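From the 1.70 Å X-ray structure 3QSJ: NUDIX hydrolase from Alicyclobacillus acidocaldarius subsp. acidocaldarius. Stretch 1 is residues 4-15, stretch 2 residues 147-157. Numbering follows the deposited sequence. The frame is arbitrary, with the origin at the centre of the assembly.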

HETATM    1  N   MSE A   4      14.806  23.834   5.428  1.00 42.78           N
HETATM    2  CA  MSE A   4      13.934  23.880   4.202  1.00 37.90           C
HETATM    3  C   MSE A   4      13.630  22.426   3.828  1.00 42.55           C
HETATM    4  O   MSE A   4      14.044  21.920   2.770  1.00 44.16           O
HETATM    5  CB  MSE A   4      14.635  24.596   3.007  1.00 38.45           C
HETATM    6  CG  MSE A   4      14.532  26.167   3.014  1.00 43.53           C
HETATM    7 SE   MSE A   4      13.218  26.848   1.706  0.65 49.03          SE
HETATM    8  CE  MSE A   4      13.999  26.356   0.011  1.00 44.69           C
ATOM      9  N   THR A   5      12.879  21.762   4.706  1.00 34.00           N
ATOM     10  CA  THR A   5      12.597  20.340   4.624  1.00 30.94           C
ATOM     11  C   THR A   5      11.919  19.894   3.279  1.00 32.04           C
ATOM     12  O   THR A   5      10.882  20.423   2.919  1.00 30.19           O
ATOM     13  CB  THR A   5      11.783  19.943   5.883  1.00 32.53           C
ATOM     14  OG1 THR A   5      12.464  20.400   7.061  1.00 39.36           O
ATOM     15  CG2 THR A   5      11.590  18.478   6.003  1.00 32.45           C
ATOM     16  N   ASP A   6      12.477  18.874   2.620  1.00 29.00           N
ATOM     17  CA  ASP A   6      11.868  18.249   1.424  1.00 30.10           C
ATOM     18  C   ASP A   6      10.493  17.700   1.826  1.00 27.99           C
ATOM     19  O   ASP A   6      10.377  17.119   2.908  1.00 28.89           O
ATOM     20  CB  ASP A   6      12.707  17.007   1.018  1.00 34.27           C
ATOM     21  CG  ASP A   6      14.084  17.323   0.466  1.00 54.08           C
ATOM     22  OD1 ASP A   6      14.192  18.258  -0.355  1.00 55.15           O
ATOM     23  OD2 ASP A   6      15.039  16.576   0.790  1.00 62.89           O
ATOM     24  N   ILE A   7       9.462  17.846   0.978  1.00 21.02           N
ATOM     25  CA  ILE A   7       8.157  17.213   1.246  1.00 19.60           C
ATOM     26  C   ILE A   7       8.104  16.084   0.222  1.00 24.39           C
ATOM     27  O   ILE A   7       7.901  16.327  -0.989  1.00 24.67           O
ATOM     28  CB  ILE A   7       7.010  18.225   1.085  1.00 22.98           C
ATOM     29  CG1 ILE A   7       7.137  19.344   2.114  1.00 23.88           C
ATOM     30  CG2 ILE A   7       5.630  17.520   1.218  1.00 27.57           C
ATOM     31  CD1 ILE A   7       6.257  20.631   1.669  1.00 26.26           C
ATOM     32  N   ARG A   8       8.411  14.884   0.682  1.00 16.64           N
ATOM     33  CA  ARG A   8       8.620  13.768  -0.238  1.00 18.63           C
ATOM     34  C   ARG A   8       7.320  13.119  -0.710  1.00 20.43           C
ATOM     35  O   ARG A   8       6.542  12.670   0.115  1.00 19.06           O
ATOM     36  CB  ARG A   8       9.562  12.747   0.412  1.00 23.83           C
ATOM     37  CG  ARG A   8      10.025  11.637  -0.543  1.00 40.15           C
ATOM     38  CD  ARG A   8      11.482  11.809  -0.936  1.00 55.80           C
ATOM     39  NE  ARG A   8      11.877  10.928  -2.039  1.00 58.64           N
ATOM     40  CZ  ARG A   8      12.644   9.848  -1.905  1.00 78.70           C
ATOM     41  NH1 ARG A   8      12.957   9.113  -2.965  1.00 74.78           N
ATOM     42  NH2 ARG A   8      13.080   9.478  -0.706  1.00 59.61           N
ATOM     43  N   LYS A   9       7.060  13.107  -2.035  1.00 18.24           N
ATOM     44  CA  LYS A   9       5.880  12.398  -2.556  1.00 16.68           C
ATOM     45  C   LYS A   9       5.997  10.880  -2.261  1.00 19.48           C
ATOM     46  O   LYS A   9       7.061  10.262  -2.493  1.00 19.01           O
ATOM     47  CB  LYS A   9       5.737  12.597  -4.067  1.00 18.77           C
ATOM     48  CG  LYS A   9       5.241  14.035  -4.404  1.00 19.46           C
ATOM     49  CD  LYS A   9       3.746  14.149  -4.212  1.00 19.77           C
ATOM     50  CE  LYS A   9       3.274  15.541  -4.664  1.00 28.53           C
ATOM     51  NZ  LYS A   9       3.822  15.898  -6.008  1.00 24.24           N
ATOM     52  N   ALA A  10       4.916  10.293  -1.745  1.00 16.38           N
ATOM     53  CA  ALA A  10       4.856   8.869  -1.381  1.00 16.04           C
ATOM     54  C   ALA A  10       3.454   8.351  -1.568  1.00 18.30           C
ATOM     55  O   ALA A  10       2.507   9.137  -1.803  1.00 15.91           O
ATOM     56  CB  ALA A  10       5.235   8.726   0.103  1.00 16.98           C
ATOM     57  N   ALA A  11       3.314   7.022  -1.439  1.00 16.74           N
ATOM     58  CA  ALA A  11       1.984   6.402  -1.519  1.00 14.97           C
ATOM     59  C   ALA A  11       1.983   5.163  -0.733  1.00 15.26           C
ATOM     60  O   ALA A  11       3.029   4.508  -0.518  1.00 17.30           O
ATOM     61  CB  ALA A  11       1.604   6.076  -2.963  1.00 16.51           C
ATOM     62  N   THR A  12       0.793   4.836  -0.263  1.00 13.95           N
ATOM     63  CA  THR A  12       0.558   3.701   0.610  1.00 13.68           C
ATOM     64  C   THR A  12      -0.642   2.913   0.118  1.00 16.64           C
ATOM     65  O   THR A  12      -1.649   3.508  -0.271  1.00 16.32           O
ATOM     66  CB  THR A  12       0.326   4.231   2.041  1.00 19.70           C
ATOM     67  OG1 THR A  12       1.512   4.913   2.455  1.00 23.48           O
ATOM     68  CG2 THR A  12       0.142   3.096   3.016  1.00 23.12           C
ATOM     69  N   LEU A  13      -0.573   1.583   0.275  1.00 14.70           N
ATOM     70  CA  LEU A  13      -1.660   0.698  -0.157  1.00 13.31           C
ATOM     71  C   LEU A  13      -2.272   0.024   1.035  1.00 16.11           C
ATOM     72  O   LEU A  13      -1.595  -0.647   1.823  1.00 15.56           O
ATOM     73  CB  LEU A  13      -1.174  -0.374  -1.155  1.00 12.02           C
ATOM     74  CG  LEU A  13      -2.297  -1.104  -1.906  1.00 17.41           C
ATOM     75  CD1 LEU A  13      -3.175  -0.096  -2.670  1.00 15.53           C
ATOM     76  CD2 LEU A  13      -1.676  -2.186  -2.841  1.00 17.63           C
ATOM     77  N   VAL A  14      -3.614   0.137   1.130  1.00 12.94           N
ATOM     78  CA  VAL A  14      -4.379  -0.427   2.231  1.00 12.97           C
ATOM     79  C   VAL A  14      -5.077  -1.609   1.584  1.00 16.30           C
ATOM     80  O   VAL A  14      -6.045  -1.418   0.812  1.00 15.31           O
ATOM     81  CB  VAL A  14      -5.372   0.617   2.798  1.00 14.95           C
ATOM     82  CG1 VAL A  14      -6.151   0.038   3.998  1.00 16.18           C
ATOM     83  CG2 VAL A  14      -4.641   1.911   3.195  1.00 14.96           C
ATOM     84  N   VAL A  15      -4.576  -2.812   1.869  1.00 15.37           N
ATOM     85  CA  VAL A  15      -5.111  -4.045   1.244  1.00 15.81           C
ATOM     86  C   VAL A  15      -6.021  -4.696   2.266  1.00 17.60           C
ATOM     87  O   VAL A  15      -5.575  -5.076   3.360  1.00 16.49           O
ATOM     88  CB  VAL A  15      -3.955  -4.989   0.818  1.00 18.45           C
ATOM     89  CG1 VAL A  15      -4.503  -6.193   0.039  1.00 17.37           C
ATOM     90  CG2 VAL A  15      -2.901  -4.237  -0.019  1.00 18.06           C
ATOM     91  N   THR A 147       5.987  20.877  11.489  1.00 33.09           N
ATOM     92  CA  THR A 147       6.629  20.771  12.795  1.00 35.71           C
ATOM     93  C   THR A 147       7.516  19.517  12.861  1.00 39.95           C
ATOM     94  O   THR A 147       8.195  19.319  13.866  1.00 41.52           O
ATOM     95  CB  THR A 147       5.534  20.672  13.890  1.00 53.72           C
ATOM     96  OG1 THR A 147       4.687  19.546  13.611  1.00 56.58           O
ATOM     97  CG2 THR A 147       4.683  21.959  14.010  1.00 54.22           C
ATOM     98  N   GLN A 148       7.471  18.645  11.814  1.00 34.03           N
ATOM     99  CA  GLN A 148       8.208  17.381  11.751  1.00 32.29           C
ATOM    100  C   GLN A 148       9.476  17.525  10.919  1.00 34.04           C
ATOM    101  O   GLN A 148       9.468  18.188   9.888  1.00 33.61           O
ATOM    102  CB  GLN A 148       7.310  16.272  11.170  1.00 33.38           C
ATOM    103  CG  GLN A 148       6.025  16.085  11.976  1.00 43.66           C
ATOM    104  CD  GLN A 148       6.069  14.827  12.774  1.00 64.50           C
ATOM    105  OE1 GLN A 148       5.723  13.744  12.283  1.00 65.06           O
ATOM    106  NE2 GLN A 148       6.551  14.939  14.002  1.00 49.23           N
ATOM    107  N   PRO A 149      10.587  16.889  11.342  1.00 28.49           N
ATOM    108  CA  PRO A 149      11.853  17.064  10.595  1.00 26.39           C
ATOM    109  C   PRO A 149      11.939  16.299   9.285  1.00 26.53           C
ATOM    110  O   PRO A 149      12.890  16.501   8.534  1.00 27.29           O
ATOM    111  CB  PRO A 149      12.928  16.601  11.582  1.00 28.53           C
ATOM    112  CG  PRO A 149      12.226  15.865  12.657  1.00 33.11           C
ATOM    113  CD  PRO A 149      10.753  16.074  12.569  1.00 30.63           C
ATOM    114  N   VAL A 150      11.101  15.263   9.120  1.00 23.08           N
ATOM    115  CA  VAL A 150      11.047  14.432   7.902  1.00 20.59           C
ATOM    116  C   VAL A 150       9.596  14.489   7.485  1.00 24.32           C
ATOM    117  O   VAL A 150       8.712  14.247   8.320  1.00 22.20           O
ATOM    118  CB  VAL A 150      11.569  12.977   8.094  1.00 22.87           C
ATOM    119  CG1 VAL A 150      11.307  12.123   6.849  1.00 21.23           C
ATOM    120  CG2 VAL A 150      13.050  12.945   8.472  1.00 22.22           C
ATOM    121  N   ARG A 151       9.323  14.917   6.205  1.00 21.15           N
ATOM    122  CA  ARG A 151       7.957  15.117   5.771  1.00 19.14           C
ATOM    123  C   ARG A 151       7.663  14.405   4.464  1.00 21.03           C
ATOM    124  O   ARG A 151       8.551  14.305   3.603  1.00 20.33           O
ATOM    125  CB  ARG A 151       7.649  16.632   5.580  1.00 18.64           C
ATOM    126  CG  ARG A 151       7.883  17.504   6.836  1.00 19.84           C
ATOM    127  CD  ARG A 151       7.562  18.929   6.455  1.00 24.65           C
ATOM    128  NE  ARG A 151       6.119  19.134   6.347  1.00 26.25           N
ATOM    129  CZ  ARG A 151       5.531  20.192   5.806  1.00 31.35           C
ATOM    130  NH1 ARG A 151       6.265  21.191   5.301  1.00 30.67           N
ATOM    131  NH2 ARG A 151       4.215  20.295   5.816  1.00 26.52           N
ATOM    132  N   PHE A 152       6.425  13.873   4.338  1.00 18.62           N
ATOM    133  CA  PHE A 152       5.945  13.216   3.153  1.00 16.92           C
ATOM    134  C   PHE A 152       4.644  13.830   2.741  1.00 19.89           C
ATOM    135  O   PHE A 152       3.865  14.290   3.594  1.00 19.05           O
ATOM    136  CB  PHE A 152       5.654  11.716   3.385  1.00 18.51           C
ATOM    137  CG  PHE A 152       6.876  10.934   3.766  1.00 20.16           C
ATOM    138  CD1 PHE A 152       7.774  10.497   2.787  1.00 23.21           C
ATOM    139  CD2 PHE A 152       7.221  10.771   5.105  1.00 23.21           C
ATOM    140  CE1 PHE A 152       8.991   9.898   3.145  1.00 24.40           C
ATOM    141  CE2 PHE A 152       8.410  10.121   5.461  1.00 24.67           C
ATOM    142  CZ  PHE A 152       9.274   9.681   4.475  1.00 23.72           C
ATOM    143  N   ASP A 153       4.327  13.664   1.463  1.00 15.89           N
ATOM    144  CA  ASP A 153       2.994  14.047   0.983  1.00 15.68           C
ATOM    145  C   ASP A 153       2.501  12.735   0.436  1.00 19.50           C
ATOM    146  O   ASP A 153       2.945  12.302  -0.642  1.00 18.56           O
ATOM    147  CB  ASP A 153       3.153  15.090  -0.110  1.00 18.16           C
ATOM    148  CG  ASP A 153       1.865  15.567  -0.728  1.00 22.75           C
ATOM    149  OD1 ASP A 153       0.841  14.896  -0.559  1.00 18.83           O
ATOM    150  OD2 ASP A 153       1.888  16.617  -1.376  1.00 27.17           O
ATOM    151  N   THR A 154       1.683  12.026   1.232  1.00 16.30           N
ATOM    152  CA  THR A 154       1.369  10.619   0.947  1.00 13.82           C
ATOM    153  C   THR A 154      -0.035  10.400   0.435  1.00 18.73           C
ATOM    154  O   THR A 154      -0.993  10.892   1.048  1.00 18.26           O
ATOM    155  CB  THR A 154       1.564   9.820   2.233  1.00 15.33           C
ATOM    156  OG1 THR A 154       2.912  10.038   2.719  1.00 16.99           O
ATOM    157  CG2 THR A 154       1.318   8.271   1.992  1.00 18.25           C
ATOM    158  N   ARG A 155      -0.149   9.669  -0.677  1.00 16.07           N
ATOM    159  CA  ARG A 155      -1.422   9.350  -1.321  1.00 14.88           C
ATOM    160  C   ARG A 155      -1.814   7.965  -0.839  1.00 16.10           C
ATOM    161  O   ARG A 155      -1.025   7.047  -0.965  1.00 17.70           O
ATOM    162  CB  ARG A 155      -1.278   9.358  -2.846  1.00 15.06           C
ATOM    163  CG  ARG A 155      -2.574   9.765  -3.599  1.00 17.87           C
ATOM    164  CD  ARG A 155      -3.008  11.245  -3.402  1.00 16.79           C
ATOM    165  NE  ARG A 155      -1.916  12.182  -3.629  1.00 18.85           N
ATOM    166  CZ  ARG A 155      -1.664  12.825  -4.785  1.00 24.18           C
ATOM    167  NH1 ARG A 155      -2.432  12.617  -5.858  1.00 19.78           N
ATOM    168  NH2 ARG A 155      -0.627  13.634  -4.885  1.00 17.99           N
ATOM    169  N   PHE A 156      -3.025   7.795  -0.316  1.00 14.56           N
ATOM    170  CA  PHE A 156      -3.477   6.501   0.202  1.00 13.43           C
ATOM    171  C   PHE A 156      -4.511   5.876  -0.805  1.00 16.54           C
ATOM    172  O   PHE A 156      -5.463   6.516  -1.235  1.00 16.66           O
ATOM    173  CB  PHE A 156      -4.230   6.715   1.559  1.00 14.93           C
ATOM    174  CG  PHE A 156      -3.264   6.942   2.699  1.00 17.65           C
ATOM    175  CD1 PHE A 156      -2.960   5.914   3.574  1.00 22.29           C
ATOM    176  CD2 PHE A 156      -2.555   8.137   2.803  1.00 18.62           C
ATOM    177  CE1 PHE A 156      -1.990   6.086   4.604  1.00 23.80           C
ATOM    178  CE2 PHE A 156      -1.576   8.309   3.831  1.00 23.05           C
ATOM    179  CZ  PHE A 156      -1.302   7.279   4.696  1.00 22.26           C
ATOM    180  N   PHE A 157      -4.326   4.603  -1.094  1.00 14.09           N
ATOM    181  CA  PHE A 157      -5.184   3.839  -1.972  1.00 14.41           C
ATOM    182  C   PHE A 157      -5.658   2.625  -1.216  1.00 16.11           C
ATOM    183  O   PHE A 157      -4.914   2.034  -0.380  1.00 16.12           O
ATOM    184  CB  PHE A 157      -4.417   3.396  -3.256  1.00 14.13           C
ATOM    185  CG  PHE A 157      -4.093   4.594  -4.102  1.00 14.79           C
ATOM    186  CD1 PHE A 157      -5.036   5.111  -4.994  1.00 16.30           C
ATOM    187  CD2 PHE A 157      -2.848   5.199  -4.016  1.00 15.78           C
ATOM    188  CE1 PHE A 157      -4.720   6.222  -5.792  1.00 18.42           C
ATOM    189  CE2 PHE A 157      -2.548   6.327  -4.793  1.00 16.82           C
ATOM    190  CZ  PHE A 157      -3.534   6.896  -5.583  1.00 15.26           C
TER
HETATM  191  O   HOH W   1       9.205  21.787   4.252  1.00 35.26           O
HETATM  192  O   HOH W   2      14.213  18.898   8.427  1.00 37.10           O
HETATM  193  O   HOH W   3      10.305  20.551   8.890  1.00 41.78           O
HETATM  194  O   HOH W   4      11.610  15.371   4.459  1.00 25.07           O

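Two strands run parallel, their N-to-C directions 29° apart, and a ladder of seven backbone hydrogen bonds joins them. Backbone N and O of Arg8, Ala10 and Thr12, and N of Val14, bond to odd-numbered residues of the second strand: Arg8 N donates to Arg151 O (3.0 Å), Asp153 N to Arg8 O (2.8 Å), Ala10 N to Asp153 O (3.0 Å), Arg155 N to Ala10 O (2.9 Å), Thr12 N to Arg155 O (2.9 Å), Phe157 N to Thr12 O (3.0 Å) and Val14 N to Phe157 O (2.8 Å). Before the ladder the chains part and water fills the gap: one water O donates to Asp6 O (2.6 Å) and accepts from Arg151 N (2.9 Å), while two others link Thr5 OG1 to Pro149 O and Gln148 O.

Registered pairs share a face. On one, Ala10 CB lies 4.1 Å from Phe152 CD1 and 3.7 Å from Thr154 OG1. Thr12 lays CB over the Phe156 ring in a CH-pi contact, 4.2 Å from its centroid; Val14 CG2 meets the edge of that ring. On the other, Ile7 CG1 covers a face of the Arg151 guanidinium, and Leu13 CD1 packs on Phe157 CB (3.8 Å). Buried Asp153 and Arg155 have their charged ends hydrogen-bonded elsewhere in the structure. Together the stretches bury 897 Å², with exposed Arg8 and Lys9 giving way to buried residues from Ala10 onward.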